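Local coordinates for De novo designed switch protein caging a hemagglutinin binder (sCageHA267_1S) (PDB 7CBC) that is a de novo designed switch that cages a hemagglutinin binder in a helical bundle, probably releasing it when the switch opens, for use as a biosensor, at residues A[187-192]-A[199-204]. Sequence-based numbering, arbitrary orientation.
Sequences RLIEKG and LARELL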
loop_
_atom_site.group_PDB
_atom_site.type_symbol
_atom_site.label_atom_id
_atom_site.label_comp_id
_atom_site.label_asym_id
_atom_site.label_seq_id
_atom_site.Cartn_x
_atom_site.Cartn_y
_atom_site.Cartn_z
ATOM N N ARG A 187 0.638 4.296 -28.101
ATOM C CA ARG A 187 0.073 4.465 -29.436
ATOM C C ARG A 187 0.409 5.830 -30.005
ATOM O O ARG A 187 0.729 5.954 -31.194
ATOM C CB ARG A 187 -1.440 4.264 -29.411
ATOM C CG ARG A 187 -1.834 2.812 -29.455
ATOM C CD ARG A 187 -3.300 2.622 -29.115
ATOM N NE ARG A 187 -3.740 1.263 -29.401
ATOM C CZ ARG A 187 -4.903 0.759 -29.007
ATOM N NH1 ARG A 187 -5.743 1.512 -28.303
ATOM N NH2 ARG A 187 -5.221 -0.496 -29.308
ATOM N N LEU A 188 0.364 6.866 -29.168
ATOM C CA LEU A 188 0.728 8.187 -29.652
ATOM C C LEU A 188 2.201 8.247 -30.050
ATOM O O LEU A 188 2.552 8.855 -31.065
ATOM C CB LEU A 188 0.403 9.252 -28.609
ATOM C CG LEU A 188 -1.065 9.566 -28.313
ATOM C CD1 LEU A 188 -1.137 10.679 -27.282
ATOM C CD2 LEU A 188 -1.835 9.957 -29.568
ATOM N N ILE A 189 3.077 7.596 -29.286
ATOM C CA ILE A 189 4.496 7.639 -29.621
ATOM C C ILE A 189 4.776 6.864 -30.906
ATOM O O ILE A 189 5.507 7.345 -31.779
ATOM C CB ILE A 189 5.339 7.113 -28.444
ATOM C CG1 ILE A 189 5.116 7.967 -27.198
ATOM C CG2 ILE A 189 6.797 7.168 -28.784
ATOM C CD1 ILE A 189 5.806 7.435 -25.937
ATOM N N GLU A 190 4.191 5.661 -31.052
ATOM C CA GLU A 190 4.588 4.746 -32.127
ATOM C C GLU A 190 4.441 5.369 -33.504
ATOM O O GLU A 190 5.076 4.902 -34.452
ATOM C CB GLU A 190 3.780 3.439 -32.123
ATOM C CG GLU A 190 3.439 2.823 -30.768
ATOM C CD GLU A 190 4.657 2.308 -29.985
ATOM O OE1 GLU A 190 4.844 1.071 -29.917
ATOM O OE2 GLU A 190 5.387 3.153 -29.415
ATOM N N LYS A 191 3.614 6.405 -33.637
ATOM C CA LYS A 191 3.515 7.118 -34.899
ATOM C C LYS A 191 4.798 7.861 -35.239
ATOM O O LYS A 191 4.983 8.260 -36.394
ATOM C CB LYS A 191 2.330 8.076 -34.845
ATOM C CG LYS A 191 1.190 7.545 -33.990
ATOM C CD LYS A 191 -0.123 8.245 -34.294
ATOM C CE LYS A 191 -0.822 7.626 -35.476
ATOM N NZ LYS A 191 -1.097 6.186 -35.189
ATOM N N GLY A 192 5.693 8.046 -34.271
ATOM C CA GLY A 192 6.909 8.796 -34.506
ATOM C C GLY A 192 8.074 7.943 -34.979
ATOM O O GLY A 192 8.154 6.745 -34.708
ATOM N N LEU A 199 13.413 6.684 -27.632
ATOM C CA LEU A 199 13.713 6.944 -26.225
ATOM C C LEU A 199 12.436 7.015 -25.400
ATOM O O LEU A 199 12.348 6.411 -24.324
ATOM C CB LEU A 199 14.513 8.234 -26.061
ATOM C CG LEU A 199 15.018 8.453 -24.625
ATOM C CD1 LEU A 199 15.734 7.218 -24.124
ATOM C CD2 LEU A 199 15.953 9.655 -24.528
ATOM N N ALA A 200 11.427 7.732 -25.903
ATOM C CA ALA A 200 10.166 7.855 -25.186
ATOM C C ALA A 200 9.493 6.500 -24.993
ATOM O O ALA A 200 8.954 6.225 -23.913
ATOM C CB ALA A 200 9.243 8.830 -25.918
ATOM N N ARG A 201 9.502 5.642 -26.027
ATOM C CA ARG A 201 8.986 4.283 -25.861
ATOM C C ARG A 201 9.751 3.529 -24.781
ATOM O O ARG A 201 9.152 2.789 -23.983
ATOM C CB ARG A 201 9.055 3.501 -27.171
ATOM C CG ARG A 201 8.246 4.060 -28.338
ATOM C CD ARG A 201 8.538 3.286 -29.663
ATOM N NE ARG A 201 7.915 3.887 -30.854
ATOM C CZ ARG A 201 8.557 4.643 -31.755
ATOM N NH1 ARG A 201 9.851 4.910 -31.627
ATOM N NH2 ARG A 201 7.905 5.141 -32.800
ATOM N N GLU A 202 11.078 3.695 -24.753
ATOM C CA GLU A 202 11.916 3.087 -23.720
ATOM C C GLU A 202 11.544 3.603 -22.333
ATOM O O GLU A 202 11.422 2.824 -21.379
ATOM C CB GLU A 202 13.396 3.366 -24.017
ATOM C CG GLU A 202 14.004 2.417 -25.067
ATOM C CD GLU A 202 15.187 3.004 -25.835
ATOM O OE1 GLU A 202 15.757 4.043 -25.409
ATOM O OE2 GLU A 202 15.548 2.396 -26.872
ATOM N N LEU A 203 11.381 4.922 -22.195
ATOM C CA LEU A 203 10.989 5.478 -20.904
ATOM C C LEU A 203 9.603 5.002 -20.509
ATOM O O LEU A 203 9.352 4.688 -19.339
ATOM C CB LEU A 203 11.052 7.001 -20.963
ATOM C CG LEU A 203 12.500 7.506 -20.920
ATOM C CD1 LEU A 203 12.600 8.868 -21.537
ATOM C CD2 LEU A 203 12.982 7.537 -19.457
ATOM N N LEU A 204 8.697 4.896 -21.481
ATOM C CA LEU A 204 7.387 4.343 -21.175
ATOM C C LEU A 204 7.498 2.923 -20.616
ATOM O O LEU A 204 6.808 2.572 -19.651
ATOM C CB LEU A 204 6.513 4.386 -22.424
ATOM C CG LEU A 204 5.069 3.974 -22.188
ATOM C CD1 LEU A 204 4.444 4.866 -21.118
ATOM C CD2 LEU A 204 4.304 4.080 -23.480
#
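Ile189 and Arg201 bring the two backbones nearest, their CA atoms 6.7 Å apart, where the C-terminal end of helix 146-190 faces the first turns of helix 195-239. With CG1 anti to the carbonyl carbon (chi1 -60°), the branched Ile189 side chain sends CD1 against Ala200 CB at 3.7 Å and more loosely toward Leu204 CD2, while its other branch, CG2, meets Arg201 CG at 3.5 Å and lies over one face of the guanidinium, offset toward the rim. A beta-branched residue suits a place with two neighbours to serve, and the small Ala200 lets it come in close. Leu104 of helix 99-142 also touches Ala200, so this side is buried within the end of the bundle.

Arg201 reaches past Ile189 in the opposite direction, extended from CG to NE, bringing its polar head to the helix terminus. NH2 donates to Gly192 O, in the guanidinium plane, at a modelled 2.5 Å, shorter than usual and so of doubtful exact length, and weakly to Glu190 O at 3.3 Å. Lacking a side chain, Gly192 avoids crowding the carbonyl of Ile189. NE forms a salt bridge with Glu190 OE2 at 3.0 Å, its hydrogen bond weak because far from straight, the carboxylate and guanidinium planes turned 59° apart. Glu190, bent at chi2 (-67°), holds OE2 toward Arg201 while OE1 makes its stronger salt bridge with Arg186, one turn earlier. Replacing Arg201, an alanine here would probably set the chain at Gly192 freer to move and leave Ile189 CG2 less covered.

One long cationic side chain thus ties the carbonyl-rich end of one helix to the next, and its charge probably complements the negative end of the helix dipole, while Glu198, paired with NH1, would balance part of it.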